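Local coordinates for protein rhomboid protease GlpG (Haemophilus influenzae, PDB 2NR9) that probably cleaves transmembrane segments of membrane proteins within the lipid bilayer, acting as a rhomboid-type serine protease with a serine-histidine dyad, at residues V20-A25 with H56-L61; M38-Y43 with P110-L115; S62-L67 with P158-E163. The protein carries 2 engineered substitutions. All coordinates share one frame; numbering follows the deposited sequence.

Contact 1. Residues V20-A25 with H56-L61; sequences VLIYIA and HTLVHL. Engineered in segment 20-25: Ile24 (natural residue Leu). With PQE (3,6,12,15,18,21,24-heptaoxahexatriacontan-1-ol), chain F.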
loop_
_atom_site.group_PDB
_atom_site.type_symbol
_atom_site.label_atom_id
_atom_site.label_comp_id
_atom_site.label_asym_id
_atom_site.label_seq_id
_atom_site.Cartn_x
_atom_site.Cartn_y
_atom_site.Cartn_z
ATOM N N VAL A 20 4.919 -12.925 -1.027
ATOM C CA VAL A 20 4.969 -14.275 -0.477
ATOM C C VAL A 20 6.293 -14.960 -0.811
ATOM O O VAL A 20 6.896 -15.601 0.046
ATOM C CB VAL A 20 3.806 -15.163 -0.999
ATOM C CG1 VAL A 20 3.935 -16.589 -0.445
ATOM C CG2 VAL A 20 2.462 -14.565 -0.628
ATOM N N LEU A 21 6.748 -14.811 -2.054
ATOM C CA LEU A 21 7.990 -15.457 -2.492
ATOM C C LEU A 21 9.222 -14.905 -1.791
ATOM O O LEU A 21 10.131 -15.652 -1.433
ATOM C CB LEU A 21 8.148 -15.363 -4.005
ATOM C CG LEU A 21 7.105 -16.129 -4.816
ATOM C CD1 LEU A 21 7.345 -15.935 -6.308
ATOM C CD2 LEU A 21 7.133 -17.604 -4.456
ATOM N N ILE A 22 9.253 -13.594 -1.601
ATOM C CA ILE A 22 10.359 -12.963 -0.918
ATOM C C ILE A 22 10.364 -13.320 0.576
ATOM O O ILE A 22 11.416 -13.625 1.139
ATOM C CB ILE A 22 10.376 -11.448 -1.158
ATOM C CG1 ILE A 22 10.689 -11.164 -2.636
ATOM C CG2 ILE A 22 11.416 -10.777 -0.269
ATOM C CD1 ILE A 22 10.428 -9.740 -3.054
ATOM N N TYR A 23 9.182 -13.395 1.184
ATOM C CA TYR A 23 9.086 -13.787 2.597
ATOM C C TYR A 23 9.562 -15.225 2.773
ATOM O O TYR A 23 10.431 -15.502 3.595
ATOM C CB TYR A 23 7.656 -13.633 3.120
ATOM C CG TYR A 23 7.512 -13.821 4.625
ATOM C CD1 TYR A 23 7.965 -12.849 5.508
ATOM C CD2 TYR A 23 6.853 -14.927 5.152
ATOM C CE1 TYR A 23 7.805 -12.989 6.876
ATOM C CE2 TYR A 23 6.683 -15.078 6.528
ATOM C CZ TYR A 23 7.165 -14.103 7.382
ATOM O OH TYR A 23 7.005 -14.233 8.746
ATOM N N ILE A 24 9.011 -16.138 1.975
ATOM C CA ILE A 24 9.440 -17.530 2.030
ATOM C C ILE A 24 10.959 -17.597 1.920
ATOM O O ILE A 24 11.610 -18.295 2.688
ATOM C CB ILE A 24 8.798 -18.380 0.919
ATOM C CG1 ILE A 24 7.276 -18.422 1.088
ATOM C CG2 ILE A 24 9.344 -19.808 0.959
ATOM C CD1 ILE A 24 6.814 -19.198 2.321
ATOM N N ALA A 25 11.520 -16.845 0.976
ATOM C CA ALA A 25 12.965 -16.794 0.811
ATOM C C ALA A 25 13.634 -16.330 2.106
ATOM O O ALA A 25 14.681 -16.854 2.496
ATOM C CB ALA A 25 13.340 -15.873 -0.348
ATOM N N HIS A 56 11.510 -1.791 -0.509
ATOM C CA HIS A 56 11.309 -1.991 0.924
ATOM C C HIS A 56 9.914 -2.537 1.249
ATOM O O HIS A 56 9.702 -3.121 2.316
ATOM C CB HIS A 56 11.550 -0.681 1.683
ATOM C CG HIS A 56 10.710 0.463 1.196
ATOM N ND1 HIS A 56 9.462 0.743 1.708
ATOM C CD2 HIS A 56 10.932 1.383 0.226
ATOM C CE1 HIS A 56 8.967 1.808 1.104
ATOM N NE2 HIS A 56 9.832 2.205 0.186
ATOM N N THR A 57 8.984 -2.383 0.306
ATOM C CA THR A 57 7.592 -2.796 0.506
ATOM C C THR A 57 7.368 -4.290 0.297
ATOM O O THR A 57 6.296 -4.806 0.593
ATOM C CB THR A 57 6.645 -2.053 -0.455
ATOM O OG1 THR A 57 6.921 -2.456 -1.804
ATOM C CG2 THR A 57 6.808 -0.552 -0.319
ATOM N N LEU A 58 8.369 -4.966 -0.246
ATOM C CA LEU A 58 8.267 -6.389 -0.558
ATOM C C LEU A 58 8.798 -7.303 0.552
ATOM O O LEU A 58 8.769 -8.529 0.418
ATOM C CB LEU A 58 9.012 -6.677 -1.860
ATOM C CG LEU A 58 8.294 -6.542 -3.214
ATOM C CD1 LEU A 58 7.045 -5.679 -3.175
ATOM C CD2 LEU A 58 9.258 -6.113 -4.320
ATOM N N VAL A 59 9.341 -6.709 1.611
ATOM C CA VAL A 59 9.892 -7.475 2.719
ATOM C C VAL A 59 8.994 -7.370 3.955
ATOM O O VAL A 59 8.513 -6.289 4.295
ATOM C CB VAL A 59 11.321 -7.000 3.087
ATOM C CG1 VAL A 59 11.893 -7.853 4.218
ATOM C CG2 VAL A 59 12.234 -7.048 1.869
ATOM N N HIS A 60 8.779 -8.498 4.623
ATOM C CA HIS A 60 7.950 -8.530 5.816
ATOM C C HIS A 60 8.695 -9.135 7.007
ATOM O O HIS A 60 9.650 -9.895 6.834
ATOM C CB HIS A 60 6.608 -9.211 5.529
ATOM C CG HIS A 60 5.697 -8.384 4.672
ATOM N ND1 HIS A 60 5.837 -8.302 3.301
ATOM C CD2 HIS A 60 4.717 -7.510 5.003
ATOM C CE1 HIS A 60 4.961 -7.434 2.823
ATOM N NE2 HIS A 60 4.265 -6.943 3.834
ATOM N N LEU A 61 8.281 -8.756 8.211
ATOM C CA LEU A 61 9.021 -9.116 9.417
ATOM C C LEU A 61 8.376 -10.186 10.303
ATOM O O LEU A 61 8.995 -10.661 11.254
ATOM C CB LEU A 61 9.337 -7.855 10.221
ATOM C CG LEU A 61 9.974 -6.731 9.389
ATOM C CD1 LEU A 61 10.104 -5.443 10.191
ATOM C CD2 LEU A 61 11.323 -7.160 8.824
HETATM O O47 PQE F . 7.734 -19.095 10.947
HETATM C C68 PQE F . 7.489 -18.182 12.028
HETATM C C52 PQE F . 7.979 -16.787 11.643
HETATM O O70 PQE F . 7.702 -15.874 12.706
HETATM C C55 PQE F . 6.479 -15.165 12.501
HETATM C C58 PQE F . 6.057 -14.481 13.797
HETATM O O71 PQE F . 4.669 -14.152 13.737
HETATM C C61 PQE F . 3.904 -14.894 14.688
HETATM C C62 PQE F . 4.479 -16.300 14.823
HETATM C C63 PQE F . 3.377 -17.353 14.846
HETATM C C66 PQE F . 2.218 -16.966 13.934
HETATM C C67 PQE F . 2.325 -17.660 12.582
HETATM O O72 PQE F . 1.281 -17.193 11.726
HETATM C C65 PQE F . 1.327 -17.821 10.444
HETATM C C64 PQE F . 0.264 -17.219 9.529
HETATM O O73 PQE F . 0.464 -17.675 8.189
HETATM C C60 PQE F . 1.777 -17.381 7.710
HETATM C C59 PQE F . 1.697 -16.887 6.269
HETATM O O74 PQE F . 3.013 -16.757 5.729
HETATM C C57 PQE F . 3.046 -15.885 4.598
HETATM C C56 PQE F . 1.827 -16.133 3.713
HETATM O O75 PQE F . 0.955 -15.000 3.749
HETATM C C54 PQE F . -0.402 -15.374 3.509
HETATM C C53 PQE F . -1.226 -14.137 3.167
HETATM O O76 PQE F . -2.063 -14.412 2.045
HETATM C C51 PQE F . -3.380 -13.885 2.223
HETATM C C50 PQE F . -4.171 -14.000 0.920
HETATM C C49 PQE F . -5.418 -13.121 0.957
HETATM C C48 PQE F . -6.681 -13.927 0.674
HETATM C C47 PQE F . -7.924 -13.053 0.800
HETATM C C46 PQE F . -8.827 -13.540 1.930
HETATM C C45 PQE F . -9.791 -12.446 2.376
HETATM C C44 PQE F . -10.502 -12.828 3.673
HETATM C C43 PQE F . -11.586 -11.813 4.033
HETATM C C42 PQE F . -12.927 -12.497 4.285
HETATM C C41 PQE F . -13.675 -11.845 5.443
HETATM C C40 PQE F . -14.259 -12.890 6.375
#

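Contact 2. Residues M38-Y43 with P110-L115; sequences MHYPAY and PAFFGL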
loop_
_atom_site.group_PDB
_atom_site.type_symbol
_atom_site.label_atom_id
_atom_site.label_comp_id
_atom_site.label_asym_id
_atom_site.label_seq_id
_atom_site.Cartn_x
_atom_site.Cartn_y
_atom_site.Cartn_z
ATOM N N MET A 38 17.167 -4.676 -0.364
ATOM C CA MET A 38 15.800 -4.155 -0.475
ATOM C C MET A 38 15.465 -2.910 0.347
ATOM O O MET A 38 14.491 -2.225 0.055
ATOM C CB MET A 38 14.811 -5.272 -0.143
ATOM C CG MET A 38 15.080 -6.551 -0.905
ATOM S SD MET A 38 14.248 -6.629 -2.493
ATOM C CE MET A 38 12.681 -7.341 -1.970
ATOM N N HIS A 39 16.257 -2.617 1.372
ATOM C CA HIS A 39 15.941 -1.489 2.242
ATOM C C HIS A 39 16.043 -0.133 1.562
ATOM O O HIS A 39 16.768 0.032 0.576
ATOM C CB HIS A 39 16.773 -1.512 3.529
ATOM C CG HIS A 39 18.229 -1.247 3.317
ATOM N ND1 HIS A 39 18.717 0.001 2.992
ATOM C CD2 HIS A 39 19.311 -2.043 3.481
ATOM C CE1 HIS A 39 20.033 -0.055 2.899
ATOM N NE2 HIS A 39 20.420 -1.281 3.204
ATOM N N TYR A 40 15.298 0.832 2.092
ATOM C CA TYR A 40 15.318 2.197 1.578
ATOM C C TYR A 40 16.760 2.700 1.652
ATOM O O TYR A 40 17.518 2.278 2.528
ATOM C CB TYR A 40 14.400 3.086 2.430
ATOM C CG TYR A 40 14.122 4.453 1.837
ATOM C CD1 TYR A 40 13.028 4.663 1.002
ATOM C CD2 TYR A 40 14.932 5.537 2.139
ATOM C CE1 TYR A 40 12.770 5.909 0.460
ATOM C CE2 TYR A 40 14.684 6.794 1.598
ATOM C CZ TYR A 40 13.600 6.973 0.764
ATOM O OH TYR A 40 13.360 8.213 0.218
ATOM N N PRO A 41 17.157 3.576 0.713
ATOM C CA PRO A 41 18.517 4.085 0.732
ATOM C C PRO A 41 18.888 4.637 2.106
ATOM O O PRO A 41 18.148 5.438 2.676
ATOM C CB PRO A 41 18.482 5.209 -0.307
ATOM C CG PRO A 41 17.421 4.803 -1.249
ATOM C CD PRO A 41 16.372 4.142 -0.397
ATOM N N ALA A 42 20.004 4.160 2.644
ATOM C CA ALA A 42 20.494 4.593 3.947
ATOM C C ALA A 42 21.945 4.992 3.793
ATOM O O ALA A 42 22.730 4.908 4.739
ATOM C CB ALA A 42 20.373 3.462 4.950
ATOM N N TYR A 43 22.286 5.483 2.609
ATOM C CA TYR A 43 23.666 5.745 2.275
ATOM C C TYR A 43 23.666 6.620 1.026
ATOM O O TYR A 43 22.966 6.317 0.060
ATOM C CB TYR A 43 24.321 4.403 1.944
ATOM C CG TYR A 43 25.701 4.190 2.502
ATOM C CD1 TYR A 43 26.813 4.191 1.674
ATOM C CD2 TYR A 43 25.882 3.876 3.843
ATOM C CE1 TYR A 43 28.082 3.941 2.178
ATOM C CE2 TYR A 43 27.145 3.633 4.359
ATOM C CZ TYR A 43 28.240 3.664 3.521
ATOM O OH TYR A 43 29.497 3.425 4.028
ATOM N N PRO A 110 16.104 4.559 7.759
ATOM C CA PRO A 110 15.872 3.554 6.713
ATOM C C PRO A 110 15.543 2.157 7.222
ATOM O O PRO A 110 15.552 1.205 6.439
ATOM C CB PRO A 110 17.209 3.517 5.981
ATOM C CG PRO A 110 18.215 3.802 7.064
ATOM C CD PRO A 110 17.544 4.802 7.981
ATOM N N ALA A 111 15.233 2.031 8.508
ATOM C CA ALA A 111 14.949 0.720 9.094
ATOM C C ALA A 111 13.458 0.395 9.128
ATOM O O ALA A 111 12.835 0.386 10.195
ATOM C CB ALA A 111 15.558 0.611 10.490
ATOM N N PHE A 112 12.904 0.086 7.963
ATOM C CA PHE A 112 11.500 -0.256 7.850
ATOM C C PHE A 112 11.259 -1.108 6.610
ATOM O O PHE A 112 11.953 -0.965 5.605
ATOM C CB PHE A 112 10.641 1.011 7.803
ATOM C CG PHE A 112 10.995 1.948 6.680
ATOM C CD1 PHE A 112 10.393 1.822 5.438
ATOM C CD2 PHE A 112 11.904 2.976 6.878
ATOM C CE1 PHE A 112 10.699 2.694 4.414
ATOM C CE2 PHE A 112 12.211 3.848 5.862
ATOM C CZ PHE A 112 11.607 3.711 4.626
ATOM N N PHE A 113 10.274 -1.995 6.695
ATOM C CA PHE A 113 9.927 -2.894 5.596
ATOM C C PHE A 113 8.441 -3.178 5.625
ATOM O O PHE A 113 7.827 -3.195 6.692
ATOM C CB PHE A 113 10.657 -4.239 5.750
ATOM C CG PHE A 113 12.126 -4.178 5.480
ATOM C CD1 PHE A 113 13.039 -4.348 6.505
ATOM C CD2 PHE A 113 12.598 -4.008 4.192
ATOM C CE1 PHE A 113 14.390 -4.330 6.250
ATOM C CE2 PHE A 113 13.944 -3.989 3.935
ATOM C CZ PHE A 113 14.843 -4.142 4.963
ATOM N N GLY A 114 7.874 -3.522 4.476
ATOM C CA GLY A 114 6.469 -3.896 4.443
ATOM C C GLY A 114 5.567 -3.078 3.549
ATOM O O GLY A 114 5.835 -1.907 3.264
ATOM N N LEU A 115 4.404 -3.655 3.269
ATOM C CA LEU A 115 3.422 -3.099 2.352
ATOM C C LEU A 115 2.322 -2.236 3.026
ATOM O O LEU A 115 1.428 -1.731 2.341
ATOM C CB LEU A 115 2.765 -4.265 1.590
ATOM C CG LEU A 115 1.991 -4.019 0.295
ATOM C CD1 LEU A 115 2.926 -3.531 -0.794
ATOM C CD2 LEU A 115 1.285 -5.321 -0.142
HETATM O O HOH W 1 14.089 0.270 4.205
#

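Contact 3. Residues S62-L67 with P158-E163; sequences SNLHIL and PLFGVE. With PQE (3,6,12,15,18,21,24-heptaoxahexatriacontan-1-ol), chain F.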
loop_
_atom_site.group_PDB
_atom_site.type_symbol
_atom_site.label_atom_id
_atom_site.label_comp_id
_atom_site.label_asym_id
_atom_site.label_seq_id
_atom_site.Cartn_x
_atom_site.Cartn_y
_atom_site.Cartn_z
ATOM N N SER A 62 7.136 -10.559 9.999
ATOM C CA SER A 62 6.456 -11.610 10.747
ATOM C C SER A 62 5.304 -12.205 9.944
ATOM O O SER A 62 4.906 -11.657 8.910
ATOM C CB SER A 62 5.951 -11.093 12.101
ATOM O OG SER A 62 4.874 -10.186 11.936
ATOM N N ASN A 63 4.781 -13.332 10.421
ATOM C CA ASN A 63 3.670 -14.015 9.759
ATOM C C ASN A 63 2.373 -13.200 9.794
ATOM O O ASN A 63 1.581 -13.243 8.855
ATOM C CB ASN A 63 3.443 -15.407 10.371
ATOM C CG ASN A 63 4.635 -16.340 10.177
ATOM O OD1 ASN A 63 4.770 -17.349 10.874
ATOM N ND2 ASN A 63 5.494 -16.010 9.228
ATOM N N LEU A 64 2.149 -12.481 10.892
ATOM C CA LEU A 64 0.970 -11.623 11.017
ATOM C C LEU A 64 1.166 -10.357 10.197
ATOM O O LEU A 64 0.229 -9.841 9.577
ATOM C CB LEU A 64 0.708 -11.262 12.484
ATOM C CG LEU A 64 0.160 -12.369 13.385
ATOM C CD1 LEU A 64 0.129 -11.923 14.843
ATOM C CD2 LEU A 64 -1.226 -12.794 12.923
ATOM N N HIS A 65 2.388 -9.852 10.205
ATOM C CA HIS A 65 2.712 -8.668 9.442
ATOM C C HIS A 65 2.288 -8.867 7.987
ATOM O O HIS A 65 1.430 -8.142 7.470
ATOM C CB HIS A 65 4.212 -8.374 9.556
ATOM C CG HIS A 65 4.631 -7.087 8.921
ATOM N ND1 HIS A 65 5.839 -6.936 8.275
ATOM C CD2 HIS A 65 3.969 -5.916 8.758
ATOM C CE1 HIS A 65 5.928 -5.707 7.796
ATOM N NE2 HIS A 65 4.802 -5.073 8.065
ATOM N N ILE A 66 2.783 -9.939 7.376
ATOM C CA ILE A 66 2.494 -10.221 5.982
ATOM C C ILE A 66 1.060 -10.716 5.770
ATOM O O ILE A 66 0.438 -10.400 4.762
ATOM C CB ILE A 66 3.522 -11.217 5.378
ATOM C CG1 ILE A 66 3.367 -11.306 3.868
ATOM C CG2 ILE A 66 3.406 -12.585 6.030
ATOM C CD1 ILE A 66 4.412 -12.168 3.208
ATOM N N LEU A 67 0.517 -11.422 6.756
ATOM C CA LEU A 67 -0.848 -11.944 6.653
ATOM C C LEU A 67 -1.885 -10.822 6.592
ATOM O O LEU A 67 -2.817 -10.867 5.786
ATOM C CB LEU A 67 -1.165 -12.885 7.818
ATOM C CG LEU A 67 -2.567 -13.498 7.778
ATOM C CD1 LEU A 67 -2.773 -14.290 6.488
ATOM C CD2 LEU A 67 -2.814 -14.376 8.999
ATOM N N PRO A 158 -0.015 2.774 19.803
ATOM C CA PRO A 158 0.301 1.408 19.423
ATOM C C PRO A 158 -0.532 0.319 20.101
ATOM O O PRO A 158 -0.400 0.086 21.303
ATOM C CB PRO A 158 1.771 1.280 19.819
ATOM C CG PRO A 158 2.327 2.701 19.684
ATOM C CD PRO A 158 1.144 3.658 19.605
ATOM N N LEU A 159 -1.379 -0.339 19.314
ATOM C CA LEU A 159 -2.166 -1.473 19.785
ATOM C C LEU A 159 -1.642 -2.730 19.099
ATOM O O LEU A 159 -1.962 -3.851 19.497
ATOM C CB LEU A 159 -3.651 -1.280 19.465
ATOM C CG LEU A 159 -4.387 -0.173 20.224
ATOM C CD1 LEU A 159 -5.807 -0.018 19.704
ATOM C CD2 LEU A 159 -4.387 -0.456 21.718
ATOM N N PHE A 160 -0.840 -2.526 18.057
ATOM C CA PHE A 160 -0.226 -3.624 17.315
ATOM C C PHE A 160 1.240 -3.302 17.006
ATOM O O PHE A 160 2.126 -3.565 17.822
ATOM C CB PHE A 160 -0.999 -3.907 16.020
ATOM C CG PHE A 160 -0.492 -5.104 15.257
ATOM C CD1 PHE A 160 -0.854 -6.389 15.637
ATOM C CD2 PHE A 160 0.322 -4.945 14.144
ATOM C CE1 PHE A 160 -0.394 -7.491 14.937
ATOM C CE2 PHE A 160 0.782 -6.045 13.439
ATOM C CZ PHE A 160 0.424 -7.318 13.837
ATOM N N GLY A 161 1.485 -2.722 15.835
ATOM C CA GLY A 161 2.843 -2.355 15.429
ATOM C C GLY A 161 3.246 -2.929 14.082
ATOM O O GLY A 161 3.773 -4.040 14.002
ATOM N N VAL A 162 3.018 -2.158 13.022
ATOM C CA VAL A 162 3.359 -2.599 11.673
ATOM C C VAL A 162 4.811 -2.262 11.329
ATOM O O VAL A 162 5.080 -1.415 10.477
ATOM C CB VAL A 162 2.417 -1.989 10.619
ATOM C CG1 VAL A 162 2.693 -2.596 9.256
ATOM C CG2 VAL A 162 0.966 -2.216 11.012
ATOM N N GLU A 163 5.737 -2.928 12.017
ATOM C CA GLU A 163 7.177 -2.736 11.812
ATOM C C GLU A 163 7.588 -1.709 10.752
ATOM O O GLU A 163 8.184 -2.052 9.729
ATOM C CB GLU A 163 7.887 -4.079 11.604
ATOM C CG GLU A 163 6.972 -5.204 11.147
ATOM C CD GLU A 163 6.153 -5.782 12.291
ATOM O OE1 GLU A 163 6.684 -5.839 13.436
ATOM O OE2 GLU A 163 4.995 -6.214 12.040
HETATM O O47 PQE F . 7.734 -19.095 10.947
HETATM C C68 PQE F . 7.489 -18.182 12.028
HETATM C C52 PQE F . 7.979 -16.787 11.643
HETATM O O70 PQE F . 7.702 -15.874 12.706
HETATM C C55 PQE F . 6.479 -15.165 12.501
HETATM C C58 PQE F . 6.057 -14.481 13.797
HETATM O O71 PQE F . 4.669 -14.152 13.737
HETATM C C61 PQE F . 3.904 -14.894 14.688
HETATM C C62 PQE F . 4.479 -16.300 14.823
HETATM C C63 PQE F . 3.377 -17.353 14.846
HETATM C C66 PQE F . 2.218 -16.966 13.934
HETATM C C67 PQE F . 2.325 -17.660 12.582
HETATM O O72 PQE F . 1.281 -17.193 11.726
HETATM C C65 PQE F . 1.327 -17.821 10.444
HETATM C C64 PQE F . 0.264 -17.219 9.529
HETATM O O73 PQE F . 0.464 -17.675 8.189
HETATM C C60 PQE F . 1.777 -17.381 7.710
HETATM C C59 PQE F . 1.697 -16.887 6.269
HETATM O O74 PQE F . 3.013 -16.757 5.729
HETATM C C57 PQE F . 3.046 -15.885 4.598
HETATM C C56 PQE F . 1.827 -16.133 3.713
HETATM O O75 PQE F . 0.955 -15.000 3.749
HETATM C C54 PQE F . -0.402 -15.374 3.509
HETATM C C53 PQE F . -1.226 -14.137 3.167
HETATM O O76 PQE F . -2.063 -14.412 2.045
HETATM C C51 PQE F . -3.380 -13.885 2.223
HETATM C C50 PQE F . -4.171 -14.000 0.920
HETATM C C49 PQE F . -5.418 -13.121 0.957
HETATM C C48 PQE F . -6.681 -13.927 0.674
HETATM C C47 PQE F . -7.924 -13.053 0.800
HETATM C C46 PQE F . -8.827 -13.540 1.930
HETATM C C45 PQE F . -9.791 -12.446 2.376
HETATM C C44 PQE F . -10.502 -12.828 3.673
HETATM C C43 PQE F . -11.586 -11.813 4.033
HETATM C C42 PQE F . -12.927 -12.497 4.285
HETATM C C41 PQE F . -13.675 -11.845 5.443
HETATM C C40 PQE F . -14.259 -12.890 6.375
#

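Contact 1. Residues V20-A25 with H56-L61
Ile22 and Leu58 carry the apolar part of this contact. CG1 of Ile22 lies anti to the carbonyl carbon (chi1 -67°) and CD1 runs out extended from it (chi2 167°), coming to 3.6 Å from Leu58 CB. The other branch, CG2, sits 3.5 Å from Leu58 O and reaches Val59 CG2 more loosely, at 4.4 Å. A beta-branched side chain suits this place because its two arms meet backbone and side chain at once; Ile34 and Met38 of helix 31-38 pack on it too. The pairing sets the first transmembrane helix, 10-27, of the rhomboid fold against the short connection between helices 52-55 and 63-84, extended at Val59 and His60. An aromatic edge makes the second kind of contact. Tyr23 turns CG anti to its backbone N (chi1 -171°), and its ring presents CE1 to His60 O at 3.6 Å, with the oxygen lying in the ring plane. Tyr23 CD1 also meets His60 CB at 3.9 Å, the two side chains crossing at about a right angle. Gln26 NE2 hydrogen-bonds to the same carbonyl, while Tyr23 OH lies 3.9 Å from PQE C55 of the bound polyether.

Contact 2. Residues M38-Y43 with P110-L115
Tyr40 and Pro110 lie where two irregular backbones pass closest, their CA atoms 5.3 Å apart and the touching parts running nearly antiparallel, with end-to-end directions 158° apart. No direct hydrogen bond spans them; instead a water takes a hydrogen from Tyr40 N and donates to both Pro110 O (2.8 Å) and Phe112 O, so one water serves three backbone groups, one of 38-43 and two of 110-115. Its separation from Tyr40 N is modelled shorter than usual, and the exact length there is doubtful. That water also stands above the centre of one face of the Phe112 ring. Phe112 holds CG between its backbone N and carbonyl carbon (chi1 58°), and CZ at the far end of its ring touches Tyr40 CB at 3.6 Å. The two rings cross obliquely, and Phe112 also meets His56 edge-to-face. Beside them, CZ of Phe113 lies 3.6 Å from His39 CB and its CE2 lies equally close to His39 CA, so a flat hydrocarbon ring packs on the first residue beyond helix 31-38. His39 points its own ring elsewhere: ND1 donates to Tyr40 O at 2.6 Å, and the oxygen lies in the imidazole plane, while ND1 stands 42° out of the carbonyl plane. The approach of Ala42 to the Pro110 ring is too short to be trusted. Here the large loop between the first two transmembrane helices, a hallmark of the GlpG rhomboids, packs against the extended segment that delivers the nucleophile Ser116 to the active site.

Contact 3. Residues S62-L67 with P158-E163
Glu163 lies over one face of the His65 ring, its CG 3.5 Å from the ring centroid and only 10° off the normal, a CH-pi contact. OE2 hangs above the same ring near its root, 3.3 Å from His65 CG. The carboxylate plane is turned 71° from the ring, and no hydrogen bond joins the two side chains. The off-staggered chi1 (21°) and unusual backbone of Glu163 suggest that these details be read with caution. At the ring's edge, close to its plane, Val162 CG1 comes to 3.5 Å from His65 NE2; the branched valine offers a methyl to the ring edge. Farther out, Phe160 brings CZ, on its ring edge, within 4.2 Å of Leu64 CB. These contacts join the start of transmembrane helix 63-84 to the loop ahead of helix 166-191, the cap loop that overlies the active site in rhomboids; the side chain of Val162 is itself about 3 Å, nearest atoms, from those of Ser116 and His169. The loop bends tightly at Val162, the centre of an inverse gamma turn closed by a weak bond from Glu163 N to Gly161 O, and Gly161 takes a positive phi that suits glycine. Leu61 N hydrogen-bonds to His65 ND1, which fixes the ring's rotation. The backbone of His65 is held by Ser62, the N-cap, whose OG accepts from His65 N at 3.0 Å. Next to this cap, Asn63 N makes a weak hydrogen bond to PQE O71, 3.4 Å long.

From the N terminus, contact 1 is the first to close, bringing 56-61 back against helix 10-27 and bounding a 30-residue loop. Segment 38-43 leaves from within that loop and finds its partner at 110-115, so contact 2 crosses contact 1. Segment 62-67 begins directly after contact 1 ends, inside the span of contact 2, and pairs with 158-163 beyond it; contact 3 thus follows contact 1 in series and crosses contact 2. The three also touch: His56 O probably accepts from Gly114 N at 2.9 Å, and Phe113 O lies against the His65 ring. Together they gather the loops 38-43, 110-115 and 158-163 and helices 10-27 and 63-84 around the approach to Ser116.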